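Local coordinates for protein xylulose kinase (Escherichia coli, PDB 2ITM) that phosphorylates D-xylulose to D-xylulose 5-phosphate with ATP, working as a homodimeric sugar kinase of the FGGY family, at residues L292-C297 against Y371-G376; P311-A316 against A364-V369. All coordinates share one frame; numbering follows the deposited sequence.

Interaction 1: residues L292-C297 against Y371-G376; sequences LSAASC and YALADG
Leu292 and Leu373 meet here as two branched side chains reaching past each other, with Ala372 and Ala294 closing the ends of the contact. From the turn before helix 294-304, Leu292 leaves the backbone toward helix 358-381, where its end comes down on the methyl of Ala372, with Leu292 CD1 3.6 Å from Ala372 CB. Its CG stands opposite the carbonyl carbon and beside the backbone N (chi1 -69°), and from there a chi2 of 151° turns CD1 onto the alanine.

Leu373 starts less directly. It leaves its helix across the line of the contact, but its end comes nearer, and an extended chi2 of 175° delivers a forked tip to two neighbours. Leu373 CD2 lies near the root of the Leu292 side chain, 4.3 Å from Leu292 CB, and also approaches the Leu292 carbonyl oxygen. The other branch, Leu373 CD1, reaches on to the methyl of Ala294 in the first turn of the helix, 4.2 Å from Ala294 CB. The fork of Leu373 thus bridges the strand-to-helix turn and the start of the helix, while Leu292 answers one residue earlier on the long helix. All three pairs are apolar, and the two segments bury 157 Å² between them.

Ser293, at the N-cap position, turns away from the contact and gives its OG to Thr255 O. Round the apolar pairs, Leu292 and Ala372 both rest on Pro331 of strand 328-333, Ala294 and Leu373 both touch Trp402 of helix 400-410, and the same two reach Leu253 of strand 249-253. The contact therefore joins the start of helix 294-304 to helix 358-381 beside the sheet of the C-terminal domain.

Interaction 2: residues P311-A316 against A364-V369; sequences PALIAA and AVLEGV
Leu366 projects from helix 358-381 toward the short helix 310-316 and meets two consecutive residues there, Leu313 and Ile314. Ile314 CD1 lies across both methyls of the leucine: Leu366 CD1 is 4.1 Å from Ile314 CD1 and about as far from Ile314 CG1, and Leu366 CD2 is hardly more distant from Ile314 CD1. Leu366 CD2 also meets Leu313, methyl against methyl, 4.2 Å from Leu313 CD2. The side chains of Ile314 and Leu366 cross at about a right angle where the methyls of Leu366 meet CG1 and CD1 of Ile314.

Leu366 is placed for this by a chi1 of -63°, with CG opposite the carbonyl carbon, and a nearly extended chi2. Leu313 leaves its helix heading for the long helix, whereas Ile314 sets out across the contact and only its end comes in. The chi1 of Ile314, -118°, is close to eclipsed rather than staggered.

In the next shell, Leu366 also packs on Leu298 of helix 294-304 and Met405 of helix 400-410. Leu313 settles on Ala301 and Ala362, and Ile314 on Tyr401. The backbone of Leu366 is held as well, its O accepting a hydrogen bond from Trp402 NE1. The arrangement is plain helix-to-helix packing, away from the sugar pocket, in the C-terminal domain of an FGGY kinase, whose actin-like ATPase fold sets helices against a central sheet.

How the interactions relate
Both contacts use helix 358-381: interaction 1 takes its 371-376 turns and interaction 2 the turns just before, so one long helix serves helix 294-304 and then helix 310-316, which follows in sequence. They touch through Cys297 CB and Val369 CG2, 4.2 Å apart, with centres 12 Å from each other. Both are purely apolar and buried, with Ala372 in interaction 1 and Ile314 in interaction 2 the partly exposed members. Interaction 1 lies nearer the centre of the chain, about 15 Å against 26 Å, and packs beside strands; interaction 2 has mostly helices around it. In interaction 1 each segment offers a leucine and an alanine; in interaction 2 a single leucine faces two branched residues.

Interaction 1: residues L292-C297 against Y371-G376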
ATOM      1  N   LEU A 292       5.792  -7.740  17.749  1.00 36.43           N
ATOM      2  CA  LEU A 292       5.765  -6.373  17.254  1.00 31.57           C
ATOM      3  C   LEU A 292       6.114  -5.412  18.385  1.00 25.42           C
ATOM      4  O   LEU A 292       5.807  -5.658  19.539  1.00 31.50           O
ATOM      5  CB  LEU A 292       4.423  -6.019  16.606  1.00 29.70           C
ATOM      6  CG  LEU A 292       4.063  -6.694  15.290  1.00 26.12           C
ATOM      7  CD1 LEU A 292       2.584  -6.820  15.158  1.00 39.35           C
ATOM      8  CD2 LEU A 292       4.645  -5.989  14.096  1.00 31.38           C
ATOM      9  N   SER A 293       6.764  -4.320  18.019  1.00 35.95           N
ATOM     10  CA  SER A 293       6.931  -3.192  18.909  1.00 35.68           C
ATOM     11  C   SER A 293       5.686  -2.326  18.843  1.00 30.58           C
ATOM     12  O   SER A 293       5.605  -1.423  18.040  1.00 42.19           O
ATOM     13  CB  SER A 293       8.154  -2.369  18.518  1.00 49.16           C
ATOM     14  OG  SER A 293       9.281  -3.193  18.340  1.00 58.43           O
ATOM     15  N   ALA A 294       4.721  -2.621  19.700  1.00 49.71           N
ATOM     16  CA  ALA A 294       3.455  -1.903  19.727  1.00 33.71           C
ATOM     17  C   ALA A 294       3.731  -0.428  19.921  1.00 46.68           C
ATOM     18  O   ALA A 294       2.959   0.424  19.505  1.00 50.77           O
ATOM     19  CB  ALA A 294       2.622  -2.407  20.838  1.00 44.12           C
ATOM     20  N   ALA A 295       4.851  -0.141  20.570  1.00 51.14           N
ATOM     21  CA  ALA A 295       5.330   1.215  20.757  1.00 55.17           C
ATOM     22  C   ALA A 295       5.706   1.831  19.416  1.00 46.99           C
ATOM     23  O   ALA A 295       5.190   2.867  19.029  1.00 39.02           O
ATOM     24  CB  ALA A 295       6.500   1.243  21.704  1.00 48.48           C
ATOM     25  N   SER A 296       6.636   1.181  18.736  1.00 34.31           N
ATOM     26  CA  SER A 296       7.125   1.702  17.480  1.00 46.24           C
ATOM     27  C   SER A 296       6.079   1.582  16.379  1.00 52.52           C
ATOM     28  O   SER A 296       6.304   2.046  15.263  1.00 61.49           O
ATOM     29  CB  SER A 296       8.438   1.008  17.095  1.00 47.71           C
ATOM     30  OG  SER A 296       8.573   0.978  15.685  1.00 64.07           O
ATOM     31  N   CYS A 297       4.936   0.992  16.697  1.00 53.22           N
ATOM     32  CA  CYS A 297       3.824   0.943  15.755  1.00 50.74           C
ATOM     33  C   CYS A 297       2.861   2.104  15.982  1.00 53.76           C
ATOM     34  O   CYS A 297       2.605   2.889  15.080  1.00 45.86           O
ATOM     35  CB  CYS A 297       3.097  -0.395  15.849  1.00 44.76           C
ATOM     36  SG  CYS A 297       3.877  -1.748  14.942  1.00 56.64           S
ATOM     37  N   TYR A 371      -4.713  -7.643  17.011  1.00 28.41           N
ATOM     38  CA  TYR A 371      -4.983  -8.985  16.521  1.00 27.68           C
ATOM     39  C   TYR A 371      -3.707  -9.825  16.437  1.00 31.49           C
ATOM     40  O   TYR A 371      -3.690 -10.975  16.836  1.00 16.50           O
ATOM     41  CB  TYR A 371      -5.673  -8.944  15.162  1.00 19.36           C
ATOM     42  CG  TYR A 371      -7.040  -8.299  15.131  1.00 14.40           C
ATOM     43  CD1 TYR A 371      -7.906  -8.370  16.206  1.00 29.74           C
ATOM     44  CD2 TYR A 371      -7.457  -7.617  14.014  1.00 33.09           C
ATOM     45  CE1 TYR A 371      -9.133  -7.776  16.164  1.00 17.66           C
ATOM     46  CE2 TYR A 371      -8.682  -7.019  13.963  1.00 22.24           C
ATOM     47  CZ  TYR A 371      -9.520  -7.099  15.035  1.00 20.50           C
ATOM     48  OH  TYR A 371     -10.735  -6.500  14.953  1.00 23.88           O
ATOM     49  N   ALA A 372      -2.657  -9.215  15.898  1.00 22.14           N
ATOM     50  CA  ALA A 372      -1.337  -9.815  15.828  1.00 27.03           C
ATOM     51  C   ALA A 372      -0.793 -10.237  17.196  1.00 30.66           C
ATOM     52  O   ALA A 372      -0.383 -11.369  17.381  1.00 20.88           O
ATOM     53  CB  ALA A 372      -0.385  -8.882  15.140  1.00 13.36           C
ATOM     54  N   LEU A 373      -0.816  -9.311  18.142  1.00 22.95           N
ATOM     55  CA  LEU A 373      -0.311  -9.554  19.477  1.00 17.96           C
ATOM     56  C   LEU A 373      -1.036 -10.692  20.191  1.00 27.20           C
ATOM     57  O   LEU A 373      -0.422 -11.491  20.866  1.00 26.19           O
ATOM     58  CB  LEU A 373      -0.355  -8.279  20.313  1.00 25.04           C
ATOM     59  CG  LEU A 373       0.565  -7.130  19.890  1.00 36.41           C
ATOM     60  CD1 LEU A 373       0.332  -5.896  20.709  1.00 18.91           C
ATOM     61  CD2 LEU A 373       2.022  -7.532  19.892  1.00 34.76           C
ATOM     62  N   ALA A 374      -2.351 -10.750  20.032  1.00 26.57           N
ATOM     63  CA  ALA A 374      -3.166 -11.782  20.649  1.00 14.21           C
ATOM     64  C   ALA A 374      -2.862 -13.168  20.096  1.00 16.27           C
ATOM     65  O   ALA A 374      -2.763 -14.128  20.842  1.00 23.76           O
ATOM     66  CB  ALA A 374      -4.624 -11.461  20.493  1.00 19.11           C
ATOM     67  N   ASP A 375      -2.725 -13.259  18.782  1.00 22.43           N
ATOM     68  CA  ASP A 375      -2.346 -14.498  18.132  1.00 13.86           C
ATOM     69  C   ASP A 375      -0.971 -14.917  18.609  1.00 19.66           C
ATOM     70  O   ASP A 375      -0.706 -16.091  18.820  1.00 22.32           O
ATOM     71  CB  ASP A 375      -2.331 -14.329  16.613  1.00 26.02           C
ATOM     72  CG  ASP A 375      -3.700 -14.485  15.984  1.00 29.37           C
ATOM     73  OD1 ASP A 375      -4.585 -15.110  16.595  1.00 21.24           O
ATOM     74  OD2 ASP A 375      -3.962 -14.009  14.877  1.00 21.29           O
ATOM     75  N   GLY A 376      -0.096 -13.927  18.766  1.00 33.18           N
ATOM     76  CA  GLY A 376       1.254 -14.150  19.244  1.00 25.94           C
ATOM     77  C   GLY A 376       1.280 -14.795  20.612  1.00 27.22           C
ATOM     78  O   GLY A 376       1.970 -15.788  20.847  1.00 29.62           O
TER

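Interaction 2: residues P311-A316 against A364-V369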
ATOM      1  N   PRO A 311      -1.847  10.129  21.603  1.00 55.26           N
ATOM      2  CA  PRO A 311      -3.168  10.280  22.156  1.00 55.40           C
ATOM      3  C   PRO A 311      -4.097  11.097  21.286  1.00 56.95           C
ATOM      4  O   PRO A 311      -5.300  10.883  21.342  1.00 54.43           O
ATOM      5  CB  PRO A 311      -2.886  11.000  23.468  1.00 67.28           C
ATOM      6  CG  PRO A 311      -1.552  10.588  23.797  1.00 49.68           C
ATOM      7  CD  PRO A 311      -0.825  10.663  22.505  1.00 69.62           C
ATOM      8  N   ALA A 312      -3.562  12.007  20.486  1.00 57.83           N
ATOM      9  CA  ALA A 312      -4.269  12.418  19.284  1.00 55.49           C
ATOM     10  C   ALA A 312      -4.802  11.168  18.628  1.00 51.43           C
ATOM     11  O   ALA A 312      -5.991  11.008  18.416  1.00 57.59           O
ATOM     12  CB  ALA A 312      -3.362  13.159  18.367  1.00 59.62           C
ATOM     13  N   LEU A 313      -3.893  10.270  18.315  1.00 41.98           N
ATOM     14  CA  LEU A 313      -4.253   9.071  17.602  1.00 43.89           C
ATOM     15  C   LEU A 313      -5.382   8.357  18.321  1.00 42.68           C
ATOM     16  O   LEU A 313      -6.467   8.218  17.792  1.00 49.93           O
ATOM     17  CB  LEU A 313      -3.042   8.164  17.481  1.00 34.03           C
ATOM     18  CG  LEU A 313      -3.378   6.734  17.125  1.00 41.65           C
ATOM     19  CD1 LEU A 313      -3.629   6.639  15.656  1.00 42.43           C
ATOM     20  CD2 LEU A 313      -2.258   5.837  17.527  1.00 40.52           C
ATOM     21  N   ILE A 314      -5.119   7.913  19.536  1.00 53.95           N
ATOM     22  CA  ILE A 314      -6.044   7.015  20.228  1.00 49.78           C
ATOM     23  C   ILE A 314      -7.402   7.668  20.254  1.00 50.77           C
ATOM     24  O   ILE A 314      -8.419   7.011  20.418  1.00 49.41           O
ATOM     25  CB  ILE A 314      -5.513   6.691  21.626  1.00 48.37           C
ATOM     26  CG1 ILE A 314      -5.228   5.210  21.786  1.00 65.31           C
ATOM     27  CG2 ILE A 314      -6.504   7.099  22.663  1.00 59.58           C
ATOM     28  CD1 ILE A 314      -3.863   4.813  21.308  1.00 89.27           C
ATOM     29  N   ALA A 315      -7.416   8.999  20.074  1.00 49.56           N
ATOM     30  CA  ALA A 315      -8.670   9.729  20.073  1.00 45.65           C
ATOM     31  C   ALA A 315      -9.309   9.786  18.702  1.00 55.21           C
ATOM     32  O   ALA A 315     -10.524   9.741  18.582  1.00 61.14           O
ATOM     33  CB  ALA A 315      -8.477  11.118  20.620  1.00 57.17           C
ATOM     34  N   ALA A 316      -8.495   9.899  17.665  1.00 44.52           N
ATOM     35  CA  ALA A 316      -9.025   9.881  16.331  1.00 46.27           C
ATOM     36  C   ALA A 316      -9.864   8.629  16.151  1.00 43.84           C
ATOM     37  O   ALA A 316     -10.929   8.665  15.561  1.00 39.66           O
ATOM     38  CB  ALA A 316      -7.898   9.898  15.334  1.00 41.52           C
ATOM     39  N   ALA A 364      -8.000   1.008  12.441  1.00 32.29           N
ATOM     40  CA  ALA A 364      -7.498  -0.197  11.802  1.00 29.53           C
ATOM     41  C   ALA A 364      -6.153  -0.651  12.367  1.00 29.76           C
ATOM     42  O   ALA A 364      -5.966  -1.810  12.679  1.00 24.98           O
ATOM     43  CB  ALA A 364      -7.419  -0.012  10.328  1.00 21.13           C
ATOM     44  N   VAL A 365      -5.234   0.287  12.518  1.00 20.37           N
ATOM     45  CA  VAL A 365      -3.934   0.003  13.073  1.00 21.51           C
ATOM     46  C   VAL A 365      -3.987  -0.593  14.471  1.00 25.97           C
ATOM     47  O   VAL A 365      -3.404  -1.630  14.724  1.00 28.03           O
ATOM     48  CB  VAL A 365      -3.013   1.231  13.023  1.00 32.18           C
ATOM     49  CG1 VAL A 365      -1.639   0.868  13.485  1.00 25.61           C
ATOM     50  CG2 VAL A 365      -2.954   1.777  11.630  1.00 17.31           C
ATOM     51  N   LEU A 366      -4.712   0.055  15.367  1.00 27.39           N
ATOM     52  CA  LEU A 366      -4.843  -0.429  16.727  1.00 21.11           C
ATOM     53  C   LEU A 366      -5.372  -1.851  16.762  1.00 23.67           C
ATOM     54  O   LEU A 366      -4.849  -2.695  17.459  1.00 23.97           O
ATOM     55  CB  LEU A 366      -5.748   0.492  17.540  1.00 38.68           C
ATOM     56  CG  LEU A 366      -5.280   1.931  17.749  1.00 31.13           C
ATOM     57  CD1 LEU A 366      -6.159   2.652  18.757  1.00 20.80           C
ATOM     58  CD2 LEU A 366      -3.845   1.951  18.173  1.00 27.99           C
ATOM     59  N   GLU A 367      -6.415  -2.097  15.991  1.00 26.76           N
ATOM     60  CA  GLU A 367      -7.082  -3.373  16.021  1.00 19.30           C
ATOM     61  C   GLU A 367      -6.208  -4.462  15.415  1.00 16.96           C
ATOM     62  O   GLU A 367      -6.147  -5.564  15.933  1.00 30.48           O
ATOM     63  CB  GLU A 367      -8.437  -3.295  15.328  1.00 26.07           C
ATOM     64  CG  GLU A 367      -9.443  -2.438  16.077  1.00 31.71           C
ATOM     65  CD  GLU A 367     -10.814  -2.389  15.436  1.00 24.68           C
ATOM     66  OE1 GLU A 367     -10.909  -2.347  14.202  1.00 30.00           O
ATOM     67  OE2 GLU A 367     -11.794  -2.371  16.187  1.00 36.19           O
ATOM     68  N   GLY A 368      -5.526  -4.136  14.329  1.00 20.12           N
ATOM     69  CA  GLY A 368      -4.653  -5.083  13.659  1.00 18.37           C
ATOM     70  C   GLY A 368      -3.393  -5.456  14.410  1.00 22.28           C
ATOM     71  O   GLY A 368      -3.017  -6.617  14.485  1.00 23.21           O
ATOM     72  N   VAL A 369      -2.730  -4.461  14.973  1.00 22.93           N
ATOM     73  CA  VAL A 369      -1.665  -4.730  15.905  1.00 15.79           C
ATOM     74  C   VAL A 369      -2.177  -5.566  17.069  1.00 17.04           C
ATOM     75  O   VAL A 369      -1.565  -6.540  17.449  1.00 20.78           O
ATOM     76  CB  VAL A 369      -1.007  -3.442  16.415  1.00 26.88           C
ATOM     77  CG1 VAL A 369       0.015  -3.766  17.476  1.00 26.73           C
ATOM     78  CG2 VAL A 369      -0.379  -2.682  15.284  1.00 11.09           C
TER